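Nickel ABC transporter (Nickel-binding protein) (Bacillus halodurans, PDB 3T66) probably serves as the extracellular solute-binding component of an ABC transporter, delivering nickel or peptide-like cargo to the membrane permease. Local coordinates at residues N399-P404 and K449-L454; P416-I421 and E439-Y444. All coordinates share one frame; numbering follows the deposited sequence.

Interaction 1 (N399-P404 and K449-L454); sequences NATYHP and KIHSFL
Y402 and I450 mark the nearest approach of the two backbones, with their CA atoms 8.9 Å apart, so side chains alone bridge the gap and no hydrogen bond crosses it. Y402 stands at the last turn of helix 395-402, and H403 is already outside helical geometry. On the other side, helix 431-447 ends in a Schellman motif at K449, whose phi is positive (37°), and the chain passes through I450 into strand 451-464. Y402 spans most of the distance. Its CG lies anti to the carbonyl carbon (chi1 -66°), and the ring reaches with its hydroxyl end toward H451 and F453. CG2 of I450 comes up in the ring plane at the tyrosine's edge, 3.4 Å from Y402 CE1. H451 and F453 meet the phenol tip to tip: Y402 OH lies 3.4 Å from H451 CD2 and 3.5 Å from F453 CZ, in plane at the edge of each ring. The rings of Y402 and H451 are neither stacked nor perpendicular, with centroids 5.7 Å apart and planes at 42°. T401 adds a looser touch, its CG2 standing 4.3 Å from H451 NE2. The polar ends are held by other residues. Y402 OH is hydrogen-bonded to Y397 OH, five residues earlier in the same helix, while H451 ND1 accepts from the backbone N of M246 at the end of strand 240-246. With ND1 thus used, the imidazole proton probably sits on NE2. Mostly buried, the contact sets the C-terminal end of helix 395-402 against the point where the chain enters strand 451-464, which pairs antiparallel with strand 240-246, in the α/β architecture of a family 5 solute-binding protein.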
loop_
_atom_site.group_PDB
_atom_site.type_symbol
_atom_site.label_atom_id
_atom_site.label_comp_id
_atom_site.label_asym_id
_atom_site.label_seq_id
_atom_site.Cartn_x
_atom_site.Cartn_y
_atom_site.Cartn_z
ATOM N N ASN A 399 4.039 9.057 11.970
ATOM C CA ASN A 399 4.992 10.073 12.265
ATOM C C ASN A 399 4.975 11.182 11.199
ATOM O O ASN A 399 4.890 12.383 11.528
ATOM C CB ASN A 399 6.375 9.492 12.422
ATOM C CG ASN A 399 7.282 10.428 13.153
ATOM O OD1 ASN A 399 7.341 10.427 14.393
ATOM N ND2 ASN A 399 7.981 11.265 12.400
ATOM N N ALA A 400 4.997 10.784 9.930
ATOM C CA ALA A 400 5.066 11.747 8.863
ATOM C C ALA A 400 3.862 12.686 8.873
ATOM O O ALA A 400 3.992 13.888 8.601
ATOM C CB ALA A 400 5.189 11.062 7.548
ATOM N N THR A 401 2.692 12.184 9.210
ATOM C CA THR A 401 1.496 13.003 8.992
ATOM C C THR A 401 0.968 13.737 10.245
ATOM O O THR A 401 0.164 14.698 10.158
ATOM C CB THR A 401 0.424 12.128 8.339
ATOM O OG1 THR A 401 1.033 11.412 7.244
ATOM C CG2 THR A 401 -0.708 12.952 7.830
ATOM N N TYR A 402 1.442 13.304 11.413
ATOM C CA TYR A 402 0.841 13.715 12.661
ATOM C C TYR A 402 1.814 14.309 13.644
ATOM O O TYR A 402 1.440 15.154 14.431
ATOM C CB TYR A 402 0.143 12.521 13.283
ATOM C CG TYR A 402 -1.012 12.062 12.455
ATOM C CD1 TYR A 402 -2.177 12.839 12.378
ATOM C CD2 TYR A 402 -0.945 10.871 11.735
ATOM C CE1 TYR A 402 -3.258 12.442 11.617
ATOM C CE2 TYR A 402 -2.013 10.453 10.962
ATOM C CZ TYR A 402 -3.179 11.249 10.908
ATOM O OH TYR A 402 -4.264 10.866 10.150
ATOM N N HIS A 403 3.063 13.866 13.626
ATOM C CA HIS A 403 4.002 14.422 14.577
ATOM C C HIS A 403 4.362 15.854 14.184
ATOM O O HIS A 403 4.539 16.126 13.008
ATOM C CB HIS A 403 5.234 13.563 14.689
ATOM C CG HIS A 403 6.182 14.045 15.726
ATOM N ND1 HIS A 403 6.897 15.218 15.587
ATOM C CD2 HIS A 403 6.519 13.538 16.932
ATOM C CE1 HIS A 403 7.640 15.409 16.662
ATOM N NE2 HIS A 403 7.439 14.397 17.487
ATOM N N PRO A 404 4.438 16.781 15.167
ATOM C CA PRO A 404 4.879 18.175 14.922
ATOM C C PRO A 404 6.021 18.290 13.903
ATOM O O PRO A 404 5.967 19.130 13.030
ATOM C CB PRO A 404 5.369 18.641 16.309
ATOM C CG PRO A 404 4.694 17.705 17.330
ATOM C CD PRO A 404 3.980 16.601 16.562
ATOM N N LYS A 449 -11.099 13.310 15.434
ATOM C CA LYS A 449 -11.345 13.433 13.991
ATOM C C LYS A 449 -10.310 14.224 13.216
ATOM O O LYS A 449 -10.657 15.165 12.541
ATOM C CB LYS A 449 -12.726 14.015 13.740
ATOM C CG LYS A 449 -13.329 13.606 12.406
ATOM C CD LYS A 449 -13.358 12.081 12.194
ATOM C CE LYS A 449 -14.568 11.430 12.883
ATOM N NZ LYS A 449 -14.668 9.953 12.679
ATOM N N ILE A 450 -9.042 13.847 13.293
ATOM C CA ILE A 450 -8.025 14.621 12.601
ATOM C C ILE A 450 -8.048 14.550 11.076
ATOM O O ILE A 450 -7.712 15.507 10.428
ATOM C CB ILE A 450 -6.625 14.450 13.184
ATOM C CG1 ILE A 450 -6.438 15.417 14.334
ATOM C CG2 ILE A 450 -5.571 14.823 12.191
ATOM C CD1 ILE A 450 -6.609 14.824 15.643
ATOM N N HIS A 451 -8.504 13.509 10.435
ATOM C CA HIS A 451 -8.888 13.785 9.045
ATOM C C HIS A 451 -10.117 12.989 8.694
ATOM O O HIS A 451 -10.689 12.335 9.555
ATOM C CB HIS A 451 -7.767 13.458 8.101
ATOM C CG HIS A 451 -6.503 14.207 8.366
ATOM N ND1 HIS A 451 -6.374 15.557 8.116
ATOM C CD2 HIS A 451 -5.288 13.786 8.805
ATOM C CE1 HIS A 451 -5.134 15.936 8.386
ATOM N NE2 HIS A 451 -4.454 14.881 8.801
ATOM N N SER A 452 -10.549 13.025 7.451
ATOM C CA SER A 452 -11.714 12.232 7.128
ATOM C C SER A 452 -11.272 11.169 6.191
ATOM O O SER A 452 -10.762 11.478 5.125
ATOM C CB SER A 452 -12.808 13.069 6.460
ATOM O OG SER A 452 -14.037 12.339 6.386
ATOM N N PHE A 453 -11.469 9.916 6.571
ATOM C CA PHE A 453 -11.033 8.832 5.709
ATOM C C PHE A 453 -12.200 8.295 4.936
ATOM O O PHE A 453 -13.175 7.821 5.523
ATOM C CB PHE A 453 -10.293 7.760 6.501
ATOM C CG PHE A 453 -9.049 8.272 7.110
ATOM C CD1 PHE A 453 -7.899 8.426 6.329
ATOM C CD2 PHE A 453 -9.045 8.715 8.412
ATOM C CE1 PHE A 453 -6.716 8.956 6.861
ATOM C CE2 PHE A 453 -7.887 9.265 8.973
ATOM C CZ PHE A 453 -6.711 9.390 8.192
ATOM N N LEU A 454 -12.080 8.410 3.611
ATOM C CA LEU A 454 -13.136 8.108 2.659
ATOM C C LEU A 454 -13.140 6.670 2.202
ATOM O O LEU A 454 -13.952 5.863 2.653
ATOM C CB LEU A 454 -12.967 9.012 1.461
ATOM C CG LEU A 454 -12.983 10.478 1.857
ATOM C CD1 LEU A 454 -12.513 11.324 0.670
ATOM C CD2 LEU A 454 -14.389 10.844 2.296
#

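Interaction 2 (P416-I421 and E439-Y444); sequences PELTGI and EQAAAY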
loop_
_atom_site.group_PDB
_atom_site.type_symbol
_atom_site.label_atom_id
_atom_site.label_comp_id
_atom_site.label_asym_id
_atom_site.label_seq_id
_atom_site.Cartn_x
_atom_site.Cartn_y
_atom_site.Cartn_z
ATOM N N PRO A 416 -0.520 17.157 21.675
ATOM C CA PRO A 416 0.505 16.558 22.539
ATOM C C PRO A 416 0.150 15.152 22.973
ATOM O O PRO A 416 1.030 14.314 23.023
ATOM C CB PRO A 416 0.582 17.520 23.733
ATOM C CG PRO A 416 -0.016 18.818 23.194
ATOM C CD PRO A 416 -1.113 18.357 22.293
ATOM N N GLU A 417 -1.110 14.873 23.249
ATOM C CA GLU A 417 -1.474 13.488 23.585
ATOM C C GLU A 417 -1.023 12.496 22.480
ATOM O O GLU A 417 -0.218 11.598 22.740
ATOM C CB GLU A 417 -2.966 13.353 23.940
ATOM C CG GLU A 417 -3.544 11.963 23.714
ATOM C CD GLU A 417 -4.810 11.676 24.528
ATOM O OE1 GLU A 417 -4.841 10.592 25.145
ATOM O OE2 GLU A 417 -5.774 12.501 24.554
ATOM N N LEU A 418 -1.516 12.703 21.257
ATOM C CA LEU A 418 -1.009 12.054 20.050
ATOM C C LEU A 418 0.520 12.020 19.910
ATOM O O LEU A 418 1.119 10.953 19.775
ATOM C CB LEU A 418 -1.613 12.701 18.800
ATOM C CG LEU A 418 -1.396 11.987 17.469
ATOM C CD1 LEU A 418 -1.754 10.524 17.547
ATOM C CD2 LEU A 418 -2.256 12.628 16.414
ATOM N N THR A 419 1.147 13.179 19.925
ATOM C CA THR A 419 2.569 13.209 19.928
ATOM C C THR A 419 3.144 12.299 21.003
ATOM O O THR A 419 4.199 11.651 20.807
ATOM C CB THR A 419 3.008 14.599 20.088
ATOM O OG1 THR A 419 2.441 15.341 18.993
ATOM C CG2 THR A 419 4.578 14.687 20.111
ATOM N N GLY A 420 2.420 12.203 22.115
ATOM C CA GLY A 420 2.809 11.296 23.192
ATOM C C GLY A 420 3.015 9.899 22.628
ATOM O O GLY A 420 4.076 9.276 22.769
ATOM N N ILE A 421 1.984 9.418 21.951
ATOM C CA ILE A 421 1.948 8.044 21.530
ATOM C C ILE A 421 3.011 7.840 20.487
ATOM O O ILE A 421 3.826 6.921 20.589
ATOM C CB ILE A 421 0.571 7.678 21.010
ATOM C CG1 ILE A 421 -0.480 8.000 22.072
ATOM C CG2 ILE A 421 0.536 6.210 20.697
ATOM C CD1 ILE A 421 -1.911 7.884 21.601
ATOM N N GLU A 439 -2.942 1.286 17.369
ATOM C CA GLU A 439 -4.383 1.213 17.534
ATOM C C GLU A 439 -4.808 2.427 18.307
ATOM O O GLU A 439 -5.870 2.940 18.113
ATOM C CB GLU A 439 -4.797 -0.035 18.332
ATOM C CG GLU A 439 -5.383 -1.258 17.576
ATOM C CD GLU A 439 -6.642 -1.848 18.209
ATOM O OE1 GLU A 439 -7.497 -1.052 18.565
ATOM O OE2 GLU A 439 -6.809 -3.082 18.332
ATOM N N GLN A 440 -3.960 2.886 19.200
ATOM C CA GLN A 440 -4.272 3.990 20.069
ATOM C C GLN A 440 -4.177 5.281 19.339
ATOM O O GLN A 440 -4.946 6.175 19.538
ATOM C CB GLN A 440 -3.268 4.041 21.192
ATOM C CG GLN A 440 -3.360 2.939 22.175
ATOM C CD GLN A 440 -2.430 3.155 23.308
ATOM O OE1 GLN A 440 -1.954 2.229 23.938
ATOM N NE2 GLN A 440 -2.154 4.396 23.575
ATOM N N ALA A 441 -3.166 5.391 18.525
ATOM C CA ALA A 441 -2.989 6.563 17.745
ATOM C C ALA A 441 -4.159 6.585 16.761
ATOM O O ALA A 441 -4.759 7.629 16.531
ATOM C CB ALA A 441 -1.673 6.501 17.035
ATOM N N ALA A 442 -4.511 5.421 16.224
ATOM C CA ALA A 442 -5.657 5.335 15.356
ATOM C C ALA A 442 -6.895 5.827 16.120
ATOM O O ALA A 442 -7.436 6.895 15.808
ATOM C CB ALA A 442 -5.830 3.956 14.887
ATOM N N ALA A 443 -7.310 5.086 17.144
ATOM C CA ALA A 443 -8.376 5.506 18.052
ATOM C C ALA A 443 -8.351 7.017 18.347
ATOM O O ALA A 443 -9.343 7.738 18.251
ATOM C CB ALA A 443 -8.270 4.716 19.353
ATOM N N TYR A 444 -7.200 7.515 18.723
ATOM C CA TYR A 444 -7.172 8.882 19.102
ATOM C C TYR A 444 -7.481 9.790 17.923
ATOM O O TYR A 444 -8.174 10.798 18.084
ATOM C CB TYR A 444 -5.836 9.226 19.697
ATOM C CG TYR A 444 -5.835 10.629 20.088
ATOM C CD1 TYR A 444 -6.483 11.026 21.234
ATOM C CD2 TYR A 444 -5.241 11.572 19.292
ATOM C CE1 TYR A 444 -6.519 12.346 21.613
ATOM C CE2 TYR A 444 -5.265 12.889 19.632
ATOM C CZ TYR A 444 -5.902 13.290 20.812
ATOM O OH TYR A 444 -5.919 14.625 21.186
#
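Three side chains of helix 416-426 fit against three of helix 431-447: E417, L418 and I421 meet Q440, A441 and Y444. The short helical segments run nearly antiparallel, at 163°, axes 9.7 Å apart, and L418 and A441 come nearest, CA to CA 6.3 Å. The small A441 forms the hollow. L418 CD1 sits 4.1 Å from A441 CB and touches CD2 of Y444, a turn further on, so the leucine branch lies between methyl and ring. I421 enters the neighbouring dip, its CD1 4.0 Å from both Q440 NE2 and Q440 O, while its other branch, CG2, faces A441 CB. Y444 is the large opposing bump. With CG anti to the backbone N (chi1 -180°), its ring reaches across to the first turn of helix 416-426, crossing the E417 and L418 side chains obliquely. E417 CG comes over one face, 4.0 Å from the centroid and offset toward the rim, in a CH-pi contact, while L418 CB rests 3.8 Å from CE2. The carboxylate plane is 45° from the ring plane, with CD and OE2 above the rim at CE1. Y444 OH has its polar partner in D415 OD1, just before the first helix. No hydrogen bond joins the segments, so dispersion and shape fit hold this partly buried interface, and the polar ends of E417 and Q440 make only van der Waals contact across it.

In the fold
Interactions 1 and 2 are neighbours, their centres about 10 Å apart and on the same side of the chain's centre, at about 17 and 22 Å from it. The elements follow each other in pairs along the chain: helix 395-402 leads to helix 416-426, and helix 431-447 leads to strand 451-464, so the antiparallel helix pair of interaction 2 lies, in sequence, between the two segments that interaction 1 brings together. They also touch directly: Y402 CB packs 3.9 Å from L418 CD2, and H403 NE2 lies 3.9 Å from T419 CG2. Both contacts lie away from D179, where calcium binding has been seen.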